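Local coordinates for GDSL-like Lipase/Acylhydrolase family protein (Neisseria meningitidis, PDB 4K7J) that removes O-acetyl groups from peptidoglycan, acting as an esterase of the SGNH (GDSL-like) hydrolase family, at residues 70-75 / 360-365; 101-106 / 138-143; 149-154 / 198-203; 250-255 / 303-308. One frame throughout, in Å; residues are numbered along the deposited sequence. Where two conformers were deposited one is given.

Contact 1. Residues 70-75 / 360-365; sequences TDSLRK and AAEMLA
Ser72 OG has two polar partners where helix 68-81 packs against helix 354-373. One is a water 2.8 Å from Ser72 OG. The other is the backbone O of Arg358, one turn before Glu362. The same water donates to Glu362 OE2 at 2.8 Å and so bridges the two helices. This is helix-helix packing within the alpha/beta SGNH hydrolase fold. The axes of the short segments come within 8.2 Å and cross at -41°. Three small residues, Ser72, Ala361 and Ala365, lie at the interface, consistent with this close approach. With Ser72 OG anti to the backbone N (chi1 164°), the hydroxyl reaches Ala361 CB at 3.6 Å and also touches Glu362 CG. Ala361 CB in turn packs on Leu73 N. Leu73 CD1 touches Ala365 CB at 3.9 Å and Leu364 CG a little farther off. Away from the interface, Asp71 collects charge. Arg74 NE and NH2 meet its OD1 side-on, and Lys75 NZ meets its OD2. Arg74 also pairs with Asp67. The shorter of the two arginine bonds runs from Arg74 NH2 to Asp71 OD1, 3.0 Å.

Contact 2. Residues 101-106 / 138-143; sequences AVRHNG and TASDGI
Arg103 lies across Thr138 on an antiparallel strand pair, 102-106 with 133-139. Strand 102-106 is an outermost strand of its sheet. The pair lies in the sequence family named for the N-terminal part of peptidoglycan O-acetylesterases. That family is grouped with galactose-binding-like domains, and a related fold is likely. Arg103 CB starts 3.8 Å from Thr138 O. CG stands anti to the carbonyl carbon (chi1 -60°) and lies 3.8 Å from OG in one of the two conformers of Ser140. That hydroxyl bonds to the backbone O of Ala100. The chain runs on extended to CD and then bends (chi3 -77°). CZ and NH2 come over the methyl of Thr138, with Arg103 NH2 3.3 Å from Thr138 CG2. Thr138 CB covers one face of the guanidinium. This is a contact of a flat cationic group with an aliphatic one, not a salt bridge.

The backbones beneath form a hydrogen-bonded pair. Arg103 N donates to Thr138 O at 2.8 Å, and Thr138 N donates back to Arg103 O at 3.0 Å. A water also donates to Arg103 O and lies 2.6 Å from Thr138 OG1. On the other face Val102 CG1 packs against Ala139 CA; these two residues form the adjoining non-hydrogen-bonded pair. The strand then gives way to loop. A second water links Ala101 O to the N of Asp141, a poorly ordered residue. Ser140 N donates to the same Ala101 O at 3.0 Å.

Contact 3. Residues 149-154 / 198-203; sequences VSLFAK and GFINIE
The Phe152 ring meets Phe199 O at its edge, in plane, with CD2 3.5 Å from that oxygen. The two residues sit on antiparallel neighbouring strands in one sheet of a beta sandwich, probably of the galactose-binding-like type. Trp88 also meets the Phe152 ring, with planes at about 40°. Phe152 CG is anti to the carbonyl carbon (chi1 -75°). Phe152 N and CD2 both meet Phe199 O, and N donates to it at 3.0 Å. The second flat group is the Asn201 amide. Its ND2 donates in the amide plane to Glu203 OE2, 3.1 Å away and reached from above the carboxylate plane. Arg55 is a second partner of that oxygen.

Val149, Leu151, Ile200 and Ile202 put their side chains on the face that packs on Leu187 and Ile189 of the other sheet. There Leu151 CB touches Ile200 CG1 at 4.3 Å. Ser150 and Asn201 form a hydrogen-bonded pair on the opposite face, where Ser150 OG bonds to Asp180. Asn201 N to Ser150 O is 2.7 Å. Beyond Leu151 the pairing shifts by one residue: Gly198 and Phe199 both stand opposite Phe152, a beta bulge. Gly198 N closes it with a bond of 2.8 Å to Phe152 O.

Contact 4. Residues 250-255 / 303-308; sequences NEAFNN and VRLTEV. With ACT (acetate ion), chain C.
Beside the oxyanion pocket expected of an SGNH esterase, Ala252 and Asn255 pack against Arg304 and the start of helix 305-318. Asn250 reaches the site: its ND2 donates to acetate OXT at 2.9 Å in an almost straight bond (172°), and also bonds to Ala219 O. Ser62 N, Gly218 N and His351 NE2 also bind the acetate, which was likely picked up from the crystallisation solution. Two residues on, Ala252 CB meets Leu305 CD1 at 3.6 Å. Val308 CG2 lies over the backbone at 3.9 Å from Ala252 CA. The polar link is Arg304. Its chain bends at chi2 (-52°) and again at chi3, and NH1 donates to Asn255 O at 2.9 Å. That oxygen lies in the guanidinium plane; NH1 also bonds to Ile257 O. NE and NH2 grip Glu307 side-on, one bond to each carboxylate oxygen, with Arg304 NH2 to Glu307 OE1 2.8 Å. A water adds three bonds, donating to Ala252 O and Asn255 OD1 and accepting from Arg304 N. Helix 259-276 also packs here: its Ile259 touches Arg304, Glu307 and Val308, and its Trp266 touches Glu251.

Overall arrangement
From the N terminus, the chain enters contact 1 on helix 68-81 and completes it only on helix 354-373. The other three contacts are nested inside that long loop and follow in series. Contact 2 closes a short loop with strands and no helix, in one antiparallel sheet. Contact 3 then closes the next, in the other sheet; its nearest atoms are about 5 Å from contact 2. Contact 4 closes a loop within the hydrolase part, beside the acetate site. Its centre is about 37 Å from that of contact 2, across the chain's centre. Contacts 1 and 2 touch, Arg74 NE lying 4.3 Å from Ala101 CB, which joins the hydrolase helices to the beta region.

Contact 1. Residues 70-75 / 360-365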
# COMPACT_ATOMS: atom_id res chain seq x y z
N THR A 70 4.77 -1.03 6.70
CA THR A 70 4.54 -2.12 5.76
C THR A 70 5.73 -3.10 5.63
O THR A 70 5.53 -4.28 5.37
CB THR A 70 4.14 -1.57 4.38
OG1 THR A 70 4.93 -0.42 4.10
CG2 THR A 70 2.67 -1.15 4.40
N ASP A 71 6.95 -2.62 5.84
CA ASP A 71 8.09 -3.53 5.74
C ASP A 71 8.17 -4.45 6.94
O ASP A 71 8.65 -5.58 6.84
CB ASP A 71 9.41 -2.77 5.57
CG ASP A 71 10.57 -3.71 5.32
OD1 ASP A 71 10.51 -4.51 4.35
OD2 ASP A 71 11.54 -3.66 6.10
N SER A 72 7.69 -3.98 8.09
CA SER A 72 7.69 -4.81 9.29
C SER A 72 6.64 -5.90 9.11
O SER A 72 6.90 -7.08 9.39
CB SER A 72 7.42 -3.97 10.54
OG SER A 72 7.06 -4.80 11.63
N LEU A 73 5.48 -5.51 8.60
CA LEU A 73 4.42 -6.45 8.25
C LEU A 73 4.94 -7.45 7.21
O LEU A 73 4.71 -8.67 7.32
CB LEU A 73 3.22 -5.68 7.70
CG LEU A 73 1.93 -6.45 7.45
CD1 LEU A 73 1.37 -6.93 8.78
CD2 LEU A 73 0.91 -5.56 6.74
N ARG A 74 5.64 -6.93 6.21
CA ARG A 74 6.23 -7.77 5.18
C ARG A 74 7.17 -8.82 5.77
O ARG A 74 7.02 -10.01 5.49
CB ARG A 74 6.96 -6.90 4.15
CG ARG A 74 7.53 -7.65 2.96
CD ARG A 74 7.75 -6.70 1.78
NE ARG A 74 8.40 -5.47 2.19
CZ ARG A 74 7.91 -4.25 2.01
NH1 ARG A 74 6.74 -4.05 1.41
NH2 ARG A 74 8.60 -3.22 2.44
N LYS A 75 8.12 -8.40 6.59
CA LYS A 75 9.12 -9.35 7.09
C LYS A 75 8.49 -10.40 8.00
O LYS A 75 8.86 -11.58 7.95
CB LYS A 75 10.24 -8.62 7.82
CG LYS A 75 11.04 -7.67 6.94
CD LYS A 75 11.83 -8.41 5.86
CE LYS A 75 12.52 -7.44 4.91
NZ LYS A 75 13.29 -6.42 5.70
N ALA A 360 3.90 -1.08 15.84
CA ALA A 360 2.49 -1.09 15.47
C ALA A 360 2.21 -2.21 14.47
O ALA A 360 1.19 -2.89 14.57
CB ALA A 360 2.09 0.28 14.89
N ALA A 361 3.11 -2.40 13.52
CA ALA A 361 2.88 -3.41 12.47
C ALA A 361 2.99 -4.84 12.99
O ALA A 361 2.28 -5.75 12.53
CB ALA A 361 3.82 -3.19 11.30
N GLU A 362 3.88 -5.06 13.96
CA GLU A 362 4.02 -6.37 14.58
C GLU A 362 2.73 -6.75 15.31
O GLU A 362 2.32 -7.91 15.32
CB GLU A 362 5.23 -6.41 15.52
CG GLU A 362 6.59 -6.45 14.80
CD GLU A 362 7.77 -6.54 15.74
OE1 GLU A 362 7.56 -6.71 16.96
OE2 GLU A 362 8.93 -6.43 15.27
N MET A 363 2.07 -5.75 15.89
CA MET A 363 0.77 -5.98 16.52
C MET A 363 -0.29 -6.35 15.49
O MET A 363 -1.10 -7.26 15.73
CB MET A 363 0.34 -4.77 17.35
CG MET A 363 1.22 -4.53 18.57
SD MET A 363 0.52 -3.33 19.71
CE MET A 363 1.18 -1.79 19.14
N LEU A 364 -0.29 -5.67 14.35
CA LEU A 364 -1.21 -6.00 13.27
C LEU A 364 -0.95 -7.40 12.75
O LEU A 364 -1.88 -8.17 12.50
CB LEU A 364 -1.10 -5.00 12.11
CG LEU A 364 -1.93 -5.32 10.87
CD1 LEU A 364 -3.41 -5.54 11.25
CD2 LEU A 364 -1.77 -4.22 9.82
N ALA A 365 0.33 -7.74 12.59
CA ALA A 365 0.71 -9.07 12.11
C ALA A 365 0.22 -10.12 13.10
O ALA A 365 -0.34 -11.16 12.70
CB ALA A 365 2.20 -9.15 11.92
O HOH W 1 9.04 -6.56 12.50

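Contact 2. Residues 101-106 / 138-143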
# COMPACT_ATOMS: atom_id res chain seq x y z
N ALA A 101 12.46 -2.49 0.38
CA ALA A 101 12.81 -3.77 -0.26
C ALA A 101 13.65 -3.66 -1.54
O ALA A 101 14.22 -4.66 -1.98
CB ALA A 101 11.55 -4.58 -0.53
N VAL A 102 13.71 -2.48 -2.14
CA VAL A 102 14.55 -2.27 -3.32
C VAL A 102 15.25 -0.93 -3.32
O VAL A 102 14.82 0.02 -2.67
CB VAL A 102 13.75 -2.33 -4.64
CG1 VAL A 102 13.61 -3.75 -5.10
CG2 VAL A 102 12.40 -1.64 -4.49
N ARG A 103 16.33 -0.86 -4.10
CA ARG A 103 17.08 0.37 -4.30
C ARG A 103 17.04 0.73 -5.78
O ARG A 103 17.08 -0.15 -6.63
CB ARG A 103 18.52 0.20 -3.83
CG ARG A 103 18.62 -0.15 -2.35
CD ARG A 103 20.07 -0.19 -1.86
NE ARG A 103 20.78 -1.40 -2.26
CZ ARG A 103 21.54 -1.51 -3.34
NH1 ARG A 103 21.70 -0.46 -4.15
NH2 ARG A 103 22.14 -2.66 -3.62
N HIS A 104 16.96 2.03 -6.07
CA HIS A 104 16.83 2.51 -7.44
C HIS A 104 18.08 3.24 -7.90
O HIS A 104 18.65 4.05 -7.18
CB HIS A 104 15.64 3.48 -7.56
CG HIS A 104 14.30 2.84 -7.35
ND1 HIS A 104 13.75 2.67 -6.09
CD2 HIS A 104 13.39 2.36 -8.23
CE1 HIS A 104 12.56 2.11 -6.21
NE2 HIS A 104 12.32 1.91 -7.49
N ASN A 105 18.48 2.97 -9.14
CA ASN A 105 19.58 3.68 -9.76
C ASN A 105 19.29 3.90 -11.24
O ASN A 105 19.41 2.99 -12.04
CB ASN A 105 20.88 2.89 -9.60
CG ASN A 105 22.02 3.45 -10.44
OD1 ASN A 105 22.14 4.66 -10.63
ND2 ASN A 105 22.85 2.55 -10.96
N GLY A 106 18.89 5.12 -11.60
CA GLY A 106 18.54 5.40 -12.98
C GLY A 106 18.22 6.86 -13.19
O GLY A 106 18.37 7.67 -12.28
N THR A 138 17.55 -2.95 -7.59
CA THR A 138 18.36 -3.93 -6.88
C THR A 138 17.69 -4.24 -5.55
O THR A 138 17.36 -3.34 -4.78
CB THR A 138 19.78 -3.39 -6.62
OG1 THR A 138 20.38 -3.03 -7.87
CG2 THR A 138 20.65 -4.43 -5.92
N ALA A 139 17.47 -5.53 -5.30
CA ALA A 139 16.82 -5.97 -4.07
C ALA A 139 17.74 -5.74 -2.89
O ALA A 139 18.91 -6.08 -2.94
CB ALA A 139 16.44 -7.43 -4.17
N SER A 140 17.20 -5.15 -1.82
CA SER A 140 17.96 -4.93 -0.59
C SER A 140 18.38 -6.25 0.07
O SER A 140 19.39 -6.31 0.77
CB SER A 140 17.18 -4.04 0.38
OG SER A 140 16.99 -2.74 -0.15
N ASP A 141 17.59 -7.31 -0.14
CA ASP A 141 17.97 -8.66 0.29
C ASP A 141 18.18 -9.56 -0.93
O ASP A 141 19.31 -9.71 -1.42
CB ASP A 141 16.93 -9.26 1.22
CG ASP A 141 17.39 -10.58 1.82
OD1 ASP A 141 18.61 -10.73 2.04
OD2 ASP A 141 16.53 -11.46 2.08
N GLY A 142 17.10 -10.18 -1.41
CA GLY A 142 17.07 -10.78 -2.74
C GLY A 142 17.46 -12.24 -2.92
O GLY A 142 18.34 -12.76 -2.22
N ILE A 143 16.82 -12.89 -3.89
CA ILE A 143 17.10 -14.28 -4.24
C ILE A 143 17.46 -14.50 -5.72
O ILE A 143 17.28 -15.60 -6.24
CB ILE A 143 15.91 -15.22 -3.89
CG1 ILE A 143 14.64 -14.75 -4.60
CG2 ILE A 143 15.71 -15.30 -2.38
CD1 ILE A 143 13.64 -15.86 -4.87
O HOH W 2 14.50 -7.13 -0.78
O HOH W 3 19.86 -0.52 -8.37

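Contact 3. Residues 149-154 / 198-203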
# COMPACT_ATOMS: atom_id res chain seq x y z
N VAL A 149 7.67 -10.54 -13.50
CA VAL A 149 7.70 -9.09 -13.51
C VAL A 149 6.52 -8.56 -14.30
O VAL A 149 6.28 -8.98 -15.43
CB VAL A 149 9.01 -8.56 -14.11
CG1 VAL A 149 9.01 -7.02 -14.15
CG2 VAL A 149 10.18 -9.06 -13.30
N SER A 150 5.79 -7.64 -13.68
CA SER A 150 4.73 -6.91 -14.35
C SER A 150 4.97 -5.41 -14.13
O SER A 150 5.51 -5.02 -13.09
CB SER A 150 3.37 -7.33 -13.79
OG SER A 150 3.03 -8.65 -14.17
N LEU A 151 4.60 -4.58 -15.10
CA LEU A 151 4.77 -3.13 -14.92
C LEU A 151 3.54 -2.39 -15.40
O LEU A 151 3.08 -2.61 -16.52
CB LEU A 151 5.94 -2.60 -15.75
CG LEU A 151 7.29 -3.27 -15.95
CD1 LEU A 151 7.17 -4.51 -16.84
CD2 LEU A 151 8.22 -2.25 -16.58
N PHE A 152 3.04 -1.46 -14.59
CA PHE A 152 2.11 -0.49 -15.16
C PHE A 152 2.91 0.42 -16.08
O PHE A 152 3.97 0.91 -15.70
CB PHE A 152 1.40 0.33 -14.08
CG PHE A 152 0.34 -0.43 -13.33
CD1 PHE A 152 -0.97 -0.45 -13.80
CD2 PHE A 152 0.64 -1.12 -12.17
CE1 PHE A 152 -1.96 -1.14 -13.12
CE2 PHE A 152 -0.35 -1.81 -11.47
CZ PHE A 152 -1.66 -1.82 -11.96
N ALA A 153 2.41 0.66 -17.29
CA ALA A 153 3.18 1.40 -18.28
C ALA A 153 2.30 2.07 -19.31
O ALA A 153 1.29 1.50 -19.73
CB ALA A 153 4.18 0.47 -18.97
N LYS A 154 2.66 3.28 -19.71
CA LYS A 154 1.97 3.96 -20.80
C LYS A 154 2.96 4.51 -21.81
O LYS A 154 3.73 5.42 -21.51
CB LYS A 154 1.10 5.10 -20.27
CG LYS A 154 0.30 5.77 -21.39
CD LYS A 154 -0.63 6.85 -20.86
CE LYS A 154 0.14 8.04 -20.34
NZ LYS A 154 -0.80 9.17 -20.06
N GLY A 198 4.34 3.08 -13.91
CA GLY A 198 3.72 3.10 -12.60
C GLY A 198 4.44 2.10 -11.72
O GLY A 198 5.64 1.93 -11.85
N PHE A 199 3.72 1.44 -10.82
CA PHE A 199 4.36 0.48 -9.95
C PHE A 199 4.77 -0.73 -10.78
O PHE A 199 4.17 -1.02 -11.82
CB PHE A 199 3.43 0.05 -8.82
CG PHE A 199 3.38 1.02 -7.67
CD1 PHE A 199 2.72 2.23 -7.79
CD2 PHE A 199 4.00 0.72 -6.46
CE1 PHE A 199 2.68 3.13 -6.73
CE2 PHE A 199 3.96 1.61 -5.39
CZ PHE A 199 3.29 2.81 -5.53
N ILE A 200 5.79 -1.41 -10.30
CA ILE A 200 6.38 -2.56 -10.97
C ILE A 200 6.32 -3.74 -10.01
O ILE A 200 6.83 -3.67 -8.89
CB ILE A 200 7.85 -2.28 -11.29
CG1 ILE A 200 7.97 -1.13 -12.28
CG2 ILE A 200 8.53 -3.54 -11.83
CD1 ILE A 200 9.40 -0.75 -12.59
N ASN A 201 5.69 -4.82 -10.44
CA ASN A 201 5.50 -5.98 -9.57
C ASN A 201 6.58 -6.99 -9.80
O ASN A 201 6.83 -7.39 -10.94
CB ASN A 201 4.16 -6.66 -9.84
CG ASN A 201 3.85 -7.73 -8.81
OD1 ASN A 201 4.27 -7.63 -7.66
ND2 ASN A 201 3.13 -8.77 -9.23
N ILE A 202 7.22 -7.42 -8.72
CA ILE A 202 8.31 -8.38 -8.81
C ILE A 202 8.05 -9.53 -7.83
O ILE A 202 8.14 -9.34 -6.62
CB ILE A 202 9.65 -7.68 -8.52
CG1 ILE A 202 9.83 -6.48 -9.47
CG2 ILE A 202 10.82 -8.65 -8.63
CD1 ILE A 202 11.03 -5.62 -9.16
N GLU A 203 7.70 -10.70 -8.38
CA GLU A 203 7.22 -11.84 -7.60
C GLU A 203 8.09 -13.08 -7.80
O GLU A 203 8.55 -13.36 -8.90
CB GLU A 203 5.77 -12.20 -7.99
CG GLU A 203 4.71 -11.28 -7.44
CD GLU A 203 3.31 -11.71 -7.84
OE1 GLU A 203 3.16 -12.64 -8.66
OE2 GLU A 203 2.34 -11.10 -7.32

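Contact 4. Residues 250-255 / 303-308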
# COMPACT_ATOMS: atom_id res chain seq x y z
N ASN A 250 -4.79 12.52 7.95
CA ASN A 250 -4.95 13.80 7.27
C ASN A 250 -6.39 14.29 7.22
O ASN A 250 -6.64 15.49 7.39
CB ASN A 250 -4.33 13.72 5.86
CG ASN A 250 -2.84 13.41 5.91
OD1 ASN A 250 -2.06 14.21 6.42
ND2 ASN A 250 -2.44 12.25 5.41
N GLU A 251 -7.34 13.38 7.00
CA GLU A 251 -8.76 13.74 7.08
C GLU A 251 -8.99 14.43 8.42
O GLU A 251 -9.67 15.45 8.50
CB GLU A 251 -9.66 12.50 6.96
CG GLU A 251 -9.74 11.86 5.57
CD GLU A 251 -8.64 10.84 5.30
OE1 GLU A 251 -7.60 10.92 5.98
OE2 GLU A 251 -8.82 9.97 4.41
N ALA A 252 -8.40 13.88 9.48
CA ALA A 252 -8.59 14.40 10.84
C ALA A 252 -8.13 15.84 11.02
O ALA A 252 -8.62 16.54 11.90
CB ALA A 252 -7.89 13.51 11.85
N PHE A 253 -7.18 16.28 10.20
CA PHE A 253 -6.66 17.64 10.34
C PHE A 253 -7.41 18.67 9.50
O PHE A 253 -7.08 19.85 9.52
CB PHE A 253 -5.16 17.71 10.07
CG PHE A 253 -4.33 17.30 11.25
CD1 PHE A 253 -4.00 18.23 12.23
CD2 PHE A 253 -3.93 15.99 11.41
CE1 PHE A 253 -3.25 17.85 13.33
CE2 PHE A 253 -3.18 15.61 12.50
CZ PHE A 253 -2.84 16.55 13.47
N ASN A 254 -8.43 18.20 8.79
CA ASN A 254 -9.34 19.11 8.08
C ASN A 254 -10.46 19.53 9.02
O ASN A 254 -11.43 18.80 9.20
CB ASN A 254 -9.91 18.44 6.82
CG ASN A 254 -10.81 19.38 6.02
OD1 ASN A 254 -11.12 20.49 6.45
ND2 ASN A 254 -11.23 18.93 4.84
N ASN A 255 -10.33 20.71 9.64
CA ASN A 255 -11.34 21.18 10.59
C ASN A 255 -12.75 21.24 9.97
O ASN A 255 -13.75 21.15 10.67
CB ASN A 255 -10.95 22.55 11.17
CG ASN A 255 -9.70 22.50 12.06
OD1 ASN A 255 -9.33 21.45 12.60
ND2 ASN A 255 -9.07 23.65 12.24
N VAL A 303 -9.59 18.52 16.47
CA VAL A 303 -11.02 18.59 16.73
C VAL A 303 -11.86 17.55 15.97
O VAL A 303 -12.91 17.12 16.45
CB VAL A 303 -11.54 20.03 16.45
CG1 VAL A 303 -13.04 20.15 16.68
CG2 VAL A 303 -10.80 21.02 17.32
N ARG A 304 -11.40 17.12 14.80
CA ARG A 304 -12.19 16.18 14.01
C ARG A 304 -11.69 14.73 14.05
O ARG A 304 -12.22 13.87 13.35
CB ARG A 304 -12.29 16.65 12.55
CG ARG A 304 -12.63 18.13 12.40
CD ARG A 304 -13.88 18.52 13.22
NE ARG A 304 -15.03 17.69 12.86
CZ ARG A 304 -15.78 17.89 11.78
NH1 ARG A 304 -15.50 18.89 10.96
NH2 ARG A 304 -16.80 17.09 11.53
N LEU A 305 -10.67 14.46 14.87
CA LEU A 305 -10.05 13.14 14.87
C LEU A 305 -11.01 12.05 15.31
O LEU A 305 -11.12 11.01 14.66
CB LEU A 305 -8.80 13.12 15.76
CG LEU A 305 -8.13 11.76 15.92
CD1 LEU A 305 -7.70 11.18 14.54
CD2 LEU A 305 -6.93 11.86 16.85
N THR A 306 -11.70 12.29 16.42
CA THR A 306 -12.62 11.29 16.96
C THR A 306 -13.72 10.96 15.96
O THR A 306 -14.01 9.80 15.72
CB THR A 306 -13.21 11.76 18.33
OG1 THR A 306 -12.16 11.79 19.30
CG2 THR A 306 -14.33 10.82 18.82
N GLU A 307 -14.29 11.98 15.33
CA GLU A 307 -15.35 11.74 14.36
C GLU A 307 -14.86 10.94 13.15
O GLU A 307 -15.58 10.07 12.63
CB GLU A 307 -15.95 13.06 13.89
CG GLU A 307 -16.65 13.84 14.98
CD GLU A 307 -16.72 15.30 14.62
OE1 GLU A 307 -17.58 15.67 13.79
OE2 GLU A 307 -15.89 16.07 15.15
N VAL A 308 -13.64 11.23 12.71
CA VAL A 308 -13.04 10.49 11.60
C VAL A 308 -12.81 9.02 11.96
O VAL A 308 -13.19 8.14 11.19
CB VAL A 308 -11.72 11.14 11.13
CG1 VAL A 308 -10.94 10.20 10.18
CG2 VAL A 308 -12.00 12.46 10.46
C ACT C . 0.76 12.11 6.80
O ACT C . 1.58 13.07 6.85
OXT ACT C . 0.40 11.71 5.66
CH3 ACT C . 0.23 11.44 8.03
O HOH W 4 -9.51 18.83 13.31
O HOH W 5 -7.99 20.84 15.55